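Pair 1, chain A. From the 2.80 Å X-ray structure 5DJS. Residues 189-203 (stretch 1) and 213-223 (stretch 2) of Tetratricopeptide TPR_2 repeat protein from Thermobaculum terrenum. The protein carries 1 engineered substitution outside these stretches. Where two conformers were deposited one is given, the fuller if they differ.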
# COMPACT_ATOMS: atom_id res chain seq x y z
N ASP A 189 -18.54 12.77 -12.53
CA ASP A 189 -19.54 13.62 -13.18
C ASP A 189 -19.04 15.07 -13.28
O ASP A 189 -18.98 15.79 -12.27
CB ASP A 189 -20.86 13.56 -12.39
CG ASP A 189 -22.02 14.24 -13.10
OD1 ASP A 189 -21.85 14.67 -14.27
OD2 ASP A 189 -23.10 14.36 -12.48
N ARG A 190 -18.69 15.49 -14.49
CA ARG A 190 -18.15 16.83 -14.74
C ARG A 190 -19.15 17.97 -14.57
O ARG A 190 -18.74 19.13 -14.45
CB ARG A 190 -17.51 16.91 -16.13
CG ARG A 190 -15.99 16.89 -16.10
CD ARG A 190 -15.46 15.73 -15.26
NE ARG A 190 -14.02 15.57 -15.40
CZ ARG A 190 -13.36 14.45 -15.12
NH1 ARG A 190 -14.03 13.38 -14.69
NH2 ARG A 190 -12.05 14.39 -15.28
N THR A 191 -20.45 17.67 -14.58
CA THR A 191 -21.48 18.69 -14.30
C THR A 191 -21.33 19.19 -12.85
O THR A 191 -21.43 20.39 -12.58
CB THR A 191 -22.94 18.20 -14.55
OG1 THR A 191 -23.27 17.13 -13.65
CG2 THR A 191 -23.15 17.73 -16.01
N ALA A 192 -21.05 18.25 -11.93
CA ALA A 192 -21.01 18.51 -10.49
C ALA A 192 -19.61 18.50 -9.84
O ALA A 192 -19.48 18.92 -8.68
CB ALA A 192 -21.92 17.51 -9.77
N TYR A 193 -18.58 18.02 -10.55
CA TYR A 193 -17.23 17.89 -9.99
C TYR A 193 -16.15 18.22 -11.01
O TYR A 193 -16.35 18.05 -12.20
CB TYR A 193 -17.00 16.47 -9.45
CG TYR A 193 -17.95 16.08 -8.35
CD1 TYR A 193 -17.70 16.44 -7.04
CD2 TYR A 193 -19.14 15.38 -8.63
CE1 TYR A 193 -18.59 16.11 -6.02
CE2 TYR A 193 -20.04 15.05 -7.62
CZ TYR A 193 -19.76 15.41 -6.32
OH TYR A 193 -20.65 15.09 -5.32
N GLU A 194 -15.01 18.71 -10.54
CA GLU A 194 -13.86 18.97 -11.40
C GLU A 194 -12.59 18.39 -10.78
O GLU A 194 -12.37 18.54 -9.58
CB GLU A 194 -13.68 20.47 -11.63
CG GLU A 194 -12.59 20.79 -12.64
CD GLU A 194 -12.42 22.27 -12.86
OE1 GLU A 194 -12.95 23.07 -12.04
OE2 GLU A 194 -11.74 22.64 -13.85
N VAL A 195 -11.75 17.78 -11.61
CA VAL A 195 -10.69 16.90 -11.12
C VAL A 195 -9.28 17.48 -11.33
O VAL A 195 -8.80 17.59 -12.47
CB VAL A 195 -10.80 15.49 -11.75
CG1 VAL A 195 -9.68 14.59 -11.27
CG2 VAL A 195 -12.15 14.85 -11.41
N TYR A 196 -8.66 17.84 -10.21
CA TYR A 196 -7.25 18.23 -10.13
C TYR A 196 -6.48 17.04 -9.58
O TYR A 196 -6.92 16.39 -8.63
CB TYR A 196 -7.09 19.42 -9.17
CG TYR A 196 -7.62 20.75 -9.69
CD1 TYR A 196 -8.99 20.95 -9.90
CD2 TYR A 196 -6.76 21.82 -9.95
CE1 TYR A 196 -9.48 22.16 -10.37
CE2 TYR A 196 -7.25 23.04 -10.42
CZ TYR A 196 -8.61 23.20 -10.63
OH TYR A 196 -9.12 24.39 -11.10
N CYS A 197 -5.33 16.75 -10.16
CA CYS A 197 -4.42 15.72 -9.61
C CYS A 197 -3.12 16.39 -9.22
O CYS A 197 -2.65 17.25 -9.93
CB CYS A 197 -4.15 14.63 -10.63
SG CYS A 197 -5.50 13.43 -10.70
N TYR A 198 -2.56 16.02 -8.08
CA TYR A 198 -1.26 16.52 -7.67
C TYR A 198 -0.31 15.31 -7.53
O TYR A 198 -0.40 14.55 -6.55
CB TYR A 198 -1.42 17.30 -6.39
CG TYR A 198 -2.33 18.51 -6.52
CD1 TYR A 198 -1.84 19.76 -6.90
CD2 TYR A 198 -3.69 18.40 -6.24
CE1 TYR A 198 -2.69 20.86 -7.01
CE2 TYR A 198 -4.55 19.50 -6.34
CZ TYR A 198 -4.04 20.72 -6.73
OH TYR A 198 -4.89 21.81 -6.82
N SER A 199 0.56 15.14 -8.53
CA SER A 199 1.52 14.01 -8.59
C SER A 199 2.77 14.33 -7.79
O SER A 199 3.56 15.21 -8.17
CB SER A 199 1.92 13.71 -10.04
OG SER A 199 2.95 12.73 -10.14
N ASN A 200 2.98 13.59 -6.71
CA ASN A 200 4.12 13.81 -5.80
C ASN A 200 5.34 12.88 -6.01
O ASN A 200 6.09 12.59 -5.07
CB ASN A 200 3.61 13.72 -4.35
CG ASN A 200 4.61 14.24 -3.34
OD1 ASN A 200 4.60 13.81 -2.18
ND2 ASN A 200 5.47 15.15 -3.75
N ASP A 201 5.54 12.43 -7.25
CA ASP A 201 6.69 11.60 -7.60
C ASP A 201 6.94 11.77 -9.10
O ASP A 201 5.98 11.82 -9.87
CB ASP A 201 6.38 10.15 -7.24
CG ASP A 201 7.58 9.24 -7.40
OD1 ASP A 201 7.84 8.77 -8.53
OD2 ASP A 201 8.23 8.98 -6.38
N PRO A 202 8.22 11.88 -9.51
CA PRO A 202 8.52 12.13 -10.93
C PRO A 202 8.24 10.97 -11.89
O PRO A 202 8.07 11.22 -13.09
CB PRO A 202 10.02 12.47 -10.93
CG PRO A 202 10.55 11.99 -9.63
CD PRO A 202 9.42 11.95 -8.66
N ARG A 203 8.22 9.73 -11.41
CA ARG A 203 7.97 8.58 -12.29
C ARG A 203 6.65 8.76 -13.06
O ARG A 203 5.58 8.92 -12.46
CB ARG A 203 7.94 7.27 -11.51
CG ARG A 203 9.30 6.71 -11.17
CD ARG A 203 9.20 5.59 -10.17
NE ARG A 203 8.87 6.08 -8.83
CZ ARG A 203 8.90 5.35 -7.71
NH1 ARG A 203 9.25 4.06 -7.74
NH2 ARG A 203 8.57 5.91 -6.54
N ALA A 213 -4.31 12.74 -18.89
CA ALA A 213 -5.29 12.96 -19.95
C ALA A 213 -6.73 12.98 -19.42
O ALA A 213 -7.53 13.83 -19.83
CB ALA A 213 -5.15 11.91 -21.04
N LEU A 214 -7.06 12.06 -18.52
CA LEU A 214 -8.40 12.00 -17.90
C LEU A 214 -8.67 13.13 -16.89
O LEU A 214 -9.83 13.48 -16.65
CB LEU A 214 -8.64 10.65 -17.23
CG LEU A 214 -9.10 9.43 -18.03
CD1 LEU A 214 -8.39 9.24 -19.38
CD2 LEU A 214 -8.93 8.19 -17.16
N SER A 215 -7.62 13.68 -16.28
CA SER A 215 -7.75 14.83 -15.38
C SER A 215 -8.13 16.10 -16.12
O SER A 215 -7.73 16.28 -17.28
CB SER A 215 -6.44 15.11 -14.62
OG SER A 215 -6.51 14.66 -13.27
N ASP A 216 -8.85 16.99 -15.44
CA ASP A 216 -9.13 18.33 -15.95
C ASP A 216 -7.90 19.23 -15.85
O ASP A 216 -7.58 19.94 -16.80
CB ASP A 216 -10.30 18.99 -15.22
CG ASP A 216 -11.60 18.26 -15.45
OD1 ASP A 216 -11.98 18.03 -16.61
OD2 ASP A 216 -12.26 17.90 -14.45
N ARG A 217 -7.22 19.17 -14.70
CA ARG A 217 -5.94 19.88 -14.48
C ARG A 217 -4.93 18.92 -13.85
O ARG A 217 -5.34 18.02 -13.11
CB ARG A 217 -6.14 21.08 -13.55
CG ARG A 217 -7.30 22.00 -13.90
CD ARG A 217 -7.12 22.75 -15.22
NE ARG A 217 -7.80 24.04 -15.18
CZ ARG A 217 -7.24 25.22 -14.88
NH1 ARG A 217 -5.93 25.32 -14.61
NH2 ARG A 217 -7.99 26.31 -14.85
N TRP A 218 -3.63 19.13 -14.10
CA TRP A 218 -2.58 18.19 -13.65
C TRP A 218 -1.66 18.59 -12.48
O TRP A 218 -1.72 17.95 -11.45
CB TRP A 218 -1.73 17.69 -14.81
CG TRP A 218 -0.80 16.58 -14.40
CD1 TRP A 218 0.57 16.61 -14.42
CD2 TRP A 218 -1.17 15.29 -13.89
NE1 TRP A 218 1.07 15.41 -13.97
CE2 TRP A 218 0.03 14.59 -13.63
CE3 TRP A 218 -2.39 14.66 -13.64
CZ2 TRP A 218 0.04 13.29 -13.13
CZ3 TRP A 218 -2.38 13.36 -13.14
CH2 TRP A 218 -1.17 12.69 -12.88
N ARG A 219 -0.75 19.56 -12.62
CA ARG A 219 0.20 19.92 -11.51
C ARG A 219 1.20 18.83 -11.02
O ARG A 219 0.82 17.91 -10.28
CB ARG A 219 -0.54 20.51 -10.28
CG ARG A 219 -1.25 21.83 -10.56
CD ARG A 219 -2.77 21.72 -10.56
NE ARG A 219 -3.36 23.00 -10.91
CZ ARG A 219 -3.33 23.56 -12.13
NH1 ARG A 219 -2.77 22.94 -13.17
NH2 ARG A 219 -3.89 24.75 -12.30
N ASP A 220 2.47 18.98 -11.43
CA ASP A 220 3.60 18.22 -10.87
C ASP A 220 4.18 18.89 -9.62
O ASP A 220 4.76 19.97 -9.69
CB ASP A 220 4.72 18.07 -11.91
CG ASP A 220 4.30 17.19 -13.07
OD1 ASP A 220 3.50 16.25 -12.88
OD2 ASP A 220 4.80 17.44 -14.19
N VAL A 221 4.08 18.19 -8.49
CA VAL A 221 4.22 18.77 -7.16
C VAL A 221 5.52 18.43 -6.42
O VAL A 221 5.92 19.19 -5.53
CB VAL A 221 2.96 18.40 -6.34
CG1 VAL A 221 3.09 18.73 -4.86
CG2 VAL A 221 1.76 19.12 -6.93
N TRP A 222 6.20 17.34 -6.79
CA TRP A 222 7.40 16.88 -6.06
C TRP A 222 8.47 17.97 -5.78
O TRP A 222 8.99 18.01 -4.66
CB TRP A 222 8.02 15.61 -6.70
CG TRP A 222 8.61 15.78 -8.06
CD1 TRP A 222 9.88 16.19 -8.35
CD2 TRP A 222 7.96 15.55 -9.32
NE1 TRP A 222 10.06 16.24 -9.72
CE2 TRP A 222 8.90 15.85 -10.34
CE3 TRP A 222 6.67 15.13 -9.70
CZ2 TRP A 222 8.60 15.74 -11.70
CZ3 TRP A 222 6.36 15.02 -11.05
CH2 TRP A 222 7.33 15.33 -12.04
N PRO A 223 8.73 18.88 -6.74
CA PRO A 223 9.75 19.90 -6.45
C PRO A 223 9.34 21.03 -5.50
O PRO A 223 10.20 21.83 -5.11
CB PRO A 223 10.07 20.50 -7.84
CG PRO A 223 9.33 19.67 -8.83
CD PRO A 223 8.17 19.10 -8.08

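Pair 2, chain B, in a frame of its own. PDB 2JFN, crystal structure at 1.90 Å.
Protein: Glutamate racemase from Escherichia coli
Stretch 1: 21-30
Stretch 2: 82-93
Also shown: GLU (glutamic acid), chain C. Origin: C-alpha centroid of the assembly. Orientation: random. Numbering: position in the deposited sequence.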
# COMPACT_ATOMS: atom_id res chain seq x y z
N ARG B 21 7.67 -23.13 -0.42
CA ARG B 21 8.44 -21.89 -0.33
C ARG B 21 7.89 -21.04 0.82
O ARG B 21 6.77 -21.25 1.26
CB ARG B 21 8.33 -21.10 -1.64
CG ARG B 21 7.69 -21.87 -2.79
CD ARG B 21 6.18 -21.65 -2.86
NE ARG B 21 5.67 -21.96 -4.19
CZ ARG B 21 4.42 -21.73 -4.60
NH1 ARG B 21 3.53 -21.18 -3.79
NH2 ARG B 21 4.08 -22.04 -5.85
N PRO B 22 8.69 -20.08 1.31
CA PRO B 22 8.22 -19.24 2.41
C PRO B 22 6.90 -18.53 2.11
O PRO B 22 6.68 -18.00 1.02
CB PRO B 22 9.38 -18.27 2.65
CG PRO B 22 10.13 -18.27 1.35
CD PRO B 22 10.05 -19.70 0.91
N THR B 23 6.02 -18.55 3.10
CA THR B 23 4.71 -17.94 2.99
C THR B 23 4.79 -16.47 3.38
O THR B 23 5.19 -16.13 4.49
CB THR B 23 3.71 -18.66 3.92
OG1 THR B 23 3.54 -20.01 3.48
CG2 THR B 23 2.36 -17.94 3.92
N VAL B 24 4.40 -15.61 2.44
CA VAL B 24 4.42 -14.18 2.68
C VAL B 24 3.03 -13.57 2.53
O VAL B 24 2.37 -13.76 1.51
CB VAL B 24 5.39 -13.47 1.71
CG1 VAL B 24 5.25 -11.97 1.85
CG2 VAL B 24 6.82 -13.90 2.02
N LEU B 25 2.62 -12.84 3.55
CA LEU B 25 1.33 -12.17 3.53
C LEU B 25 1.51 -10.71 3.14
O LEU B 25 2.41 -10.04 3.65
CB LEU B 25 0.67 -12.22 4.91
CG LEU B 25 -0.52 -11.26 5.11
CD1 LEU B 25 -1.68 -11.69 4.21
CD2 LEU B 25 -0.94 -11.27 6.59
N VAL B 26 0.68 -10.24 2.22
CA VAL B 26 0.69 -8.84 1.81
C VAL B 26 -0.74 -8.38 2.13
O VAL B 26 -1.71 -8.92 1.59
CB VAL B 26 0.98 -8.66 0.31
CG1 VAL B 26 0.95 -7.18 -0.04
CG2 VAL B 26 2.37 -9.26 -0.03
N PHE B 27 -0.85 -7.40 3.03
CA PHE B 27 -2.14 -6.88 3.47
C PHE B 27 -2.41 -5.42 3.14
O PHE B 27 -1.50 -4.59 3.15
CB PHE B 27 -2.27 -7.04 4.99
CG PHE B 27 -3.46 -6.31 5.58
CD1 PHE B 27 -4.73 -6.89 5.57
CD2 PHE B 27 -3.32 -5.02 6.09
CE1 PHE B 27 -5.84 -6.19 6.05
CE2 PHE B 27 -4.42 -4.32 6.57
CZ PHE B 27 -5.68 -4.90 6.55
N ASP B 28 -3.67 -5.11 2.86
CA ASP B 28 -4.11 -3.75 2.58
C ASP B 28 -5.61 -3.69 2.82
O ASP B 28 -6.27 -4.73 2.92
CB ASP B 28 -3.85 -3.32 1.13
CG ASP B 28 -4.25 -1.87 0.88
OD1 ASP B 28 -4.77 -1.55 -0.22
OD2 ASP B 28 -4.05 -1.04 1.78
N SER B 29 -6.14 -2.48 2.91
CA SER B 29 -7.57 -2.28 3.10
C SER B 29 -8.29 -2.61 1.78
O SER B 29 -9.45 -3.02 1.78
CB SER B 29 -7.84 -0.83 3.49
OG SER B 29 -7.34 0.03 2.49
N GLY B 30 -7.59 -2.43 0.66
CA GLY B 30 -8.17 -2.72 -0.64
C GLY B 30 -7.20 -3.25 -1.67
O GLY B 30 -6.46 -4.20 -1.40
N ARG B 82 -4.72 -19.96 9.02
CA ARG B 82 -4.81 -20.69 7.76
C ARG B 82 -3.43 -21.15 7.31
O ARG B 82 -3.27 -22.27 6.82
CB ARG B 82 -5.45 -19.80 6.68
CG ARG B 82 -6.95 -19.57 6.86
CD ARG B 82 -7.72 -20.89 6.72
NE ARG B 82 -7.62 -21.42 5.36
CZ ARG B 82 -8.43 -21.08 4.36
NH1 ARG B 82 -9.42 -20.22 4.57
NH2 ARG B 82 -8.25 -21.60 3.15
N TYR B 83 -2.43 -20.29 7.49
CA TYR B 83 -1.05 -20.62 7.10
C TYR B 83 -0.01 -19.95 7.99
O TYR B 83 -0.07 -18.74 8.22
CB TYR B 83 -0.74 -20.17 5.66
CG TYR B 83 -1.46 -20.89 4.55
CD1 TYR B 83 -2.63 -20.39 4.00
CD2 TYR B 83 -0.94 -22.07 4.02
CE1 TYR B 83 -3.27 -21.03 2.95
CE2 TYR B 83 -1.56 -22.72 2.96
CZ TYR B 83 -2.72 -22.20 2.43
OH TYR B 83 -3.35 -22.84 1.38
N PRO B 84 0.94 -20.74 8.51
CA PRO B 84 1.98 -20.12 9.35
C PRO B 84 2.67 -19.13 8.39
O PRO B 84 2.84 -19.44 7.21
CB PRO B 84 2.87 -21.29 9.71
CG PRO B 84 1.88 -22.43 9.82
CD PRO B 84 1.00 -22.21 8.61
N LEU B 85 3.05 -17.96 8.89
CA LEU B 85 3.67 -16.95 8.04
C LEU B 85 5.16 -16.79 8.26
O LEU B 85 5.64 -16.84 9.39
CB LEU B 85 2.98 -15.60 8.26
CG LEU B 85 1.46 -15.55 8.12
CD1 LEU B 85 0.95 -14.16 8.51
CD2 LEU B 85 1.08 -15.88 6.69
N ALA B 86 5.90 -16.60 7.18
CA ALA B 86 7.34 -16.38 7.28
C ALA B 86 7.52 -14.86 7.46
O ALA B 86 8.45 -14.40 8.11
CB ALA B 86 8.05 -16.86 6.01
N LEU B 87 6.60 -14.09 6.89
CA LEU B 87 6.67 -12.64 6.97
C LEU B 87 5.36 -12.01 6.49
O LEU B 87 4.67 -12.58 5.65
CB LEU B 87 7.83 -12.15 6.09
CG LEU B 87 8.07 -10.67 5.80
CD1 LEU B 87 9.52 -10.48 5.38
CD2 LEU B 87 7.12 -10.17 4.71
N ALA B 88 5.05 -10.84 7.03
CA ALA B 88 3.84 -10.12 6.65
C ALA B 88 4.17 -8.67 6.32
O ALA B 88 4.98 -8.02 7.00
CB ALA B 88 2.82 -10.17 7.78
N VAL B 89 3.52 -8.15 5.28
CA VAL B 89 3.72 -6.78 4.86
C VAL B 89 2.42 -6.00 4.99
O VAL B 89 1.40 -6.39 4.43
CB VAL B 89 4.16 -6.69 3.38
CG1 VAL B 89 4.42 -5.24 3.01
CG2 VAL B 89 5.38 -7.56 3.14
N VAL B 90 2.46 -4.92 5.75
CA VAL B 90 1.29 -4.07 5.91
C VAL B 90 1.46 -3.04 4.79
O VAL B 90 1.97 -1.95 5.02
CB VAL B 90 1.28 -3.37 7.28
CG1 VAL B 90 0.03 -2.52 7.44
CG2 VAL B 90 1.33 -4.43 8.40
N ALA B 91 1.07 -3.43 3.58
CA ALA B 91 1.20 -2.56 2.40
C ALA B 91 0.04 -1.59 2.37
O ALA B 91 -0.71 -1.53 1.40
CB ALA B 91 1.22 -3.41 1.14
N CYS B 92 -0.06 -0.81 3.44
CA CYS B 92 -1.13 0.15 3.63
C CYS B 92 -0.62 1.27 4.55
O CYS B 92 -0.33 1.02 5.72
CB CYS B 92 -2.30 -0.60 4.29
SG CYS B 92 -3.68 0.38 4.86
N ASN B 93 -0.52 2.49 4.03
CA ASN B 93 -0.04 3.63 4.82
C ASN B 93 -0.94 3.97 6.01
O ASN B 93 -0.44 4.26 7.10
CB ASN B 93 0.12 4.87 3.95
CG ASN B 93 1.20 4.72 2.90
OD1 ASN B 93 1.01 4.07 1.87
ND2 ASN B 93 2.37 5.31 3.17
N GLU C . -3.81 1.45 0.44
CA GLU C . -4.20 2.68 1.12
C GLU C . -3.07 3.11 2.03
O GLU C . -1.85 2.95 1.65
CB GLU C . -5.48 2.44 1.94
CG GLU C . -6.49 3.59 1.72
CD GLU C . -7.62 3.52 2.74
OE1 GLU C . -8.14 4.56 3.14
OE2 GLU C . -8.03 2.43 3.16
OXT GLU C . -3.32 3.65 3.16
O HOH W 1 2.53 -21.45 5.36

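Pair 1 and pair 2 build the same backbone frame: a strand flanked by a second segment that runs alongside it in the same direction, the two tied by alternating hydrogen bonds. Fourteen central residues superpose with an RMSD of 0.6 Å. In pair 2 the ladder is parallel and regular, with Val24(B), Leu25(B), Val26(B) and Phe27(B) bridged to Leu87(B), Ala88(B), Val89(B) and Val90(B). In pair 1 the bridges reduce to two isolated ones, Tyr196(A) with Arg217(A) and Ser199(A) with Asp220(A), and stretch 2 beyond its helical start is loop.

The polar rule survives that difference. Cys197(A) and its match Leu25(B) each donate a backbone N to the partner carbonyl: Cys197(A) N to Arg217(A) O at 3.2 Å, Leu25(B) N to Leu87(B) O at 2.9 Å. Two residues on, Ser199(A) N reaches Arg219(A) O at 3.3 Å and Phe27(B) N reaches Val89(B) O at 2.8 Å. The return bond from Val221(A) N to Ser199(A) O, 3.0 Å, has its equivalent in Ala91(B) N to Phe27(B) O, 2.9 Å, though the latter is weak. In pair 2, Val89(B) N also donates to Leu25(B) O at 2.7 Å.

At the entry to the ladder the chemistry diverges. At the matched positions Val195(A) and Thr23(B), whose side-chain centres lie 0.4 Å apart, the carbonyl accepts from the other segment in both pairs. Pair 1 adds a carboxylate: Asp216(A) OD2 accepts from Val195(A) N at 2.9 Å and forms a salt bridge with Arg190(A) NE at 3.1 Å, so one side chain fastens both the strand and the turn before it. Its match, Ala86(B), offers only a methyl group, which packs CB to CB against Pro22(B) at 3.9 Å. Pair 2 instead uses a water, 2.6 Å from Thr23(B) OG1, that donates to Pro84(B) O at 2.7 Å.

Along the ladder, pair 2 fills space with aliphatic groups, such as Val24(B) CG1 against Leu87(B) CD2 at 3.9 Å and Leu25(B) CD2 against Ala88(B) CB at 4.1 Å. Pair 1 trades size across the same positions. Tyr196(A) presents a ring face to Arg217(A), whose CG lies 3.8 Å from the ring centroid, so the arginine's aliphatic stem does the work of Leu87(B). Where Leu25(B) meets the small Ala88(B), the small Cys197(A) meets the large Trp218(A), CB to CZ3 at 3.3 Å.

The exits differ too. Trp222(A) has the largest area covered by the opposing stretch in pair 1; Pro202(A) CA sits 3.4 Å from the centroid of its six-membered ring, over the face. The matching Cys92(B) leads into a glutamate site fitting for a glutamate racemase: the ligand N donates to Asp28(B) OD2 at 2.8 Å, and Asn93(B) N donates to the ligand O at 2.8 Å.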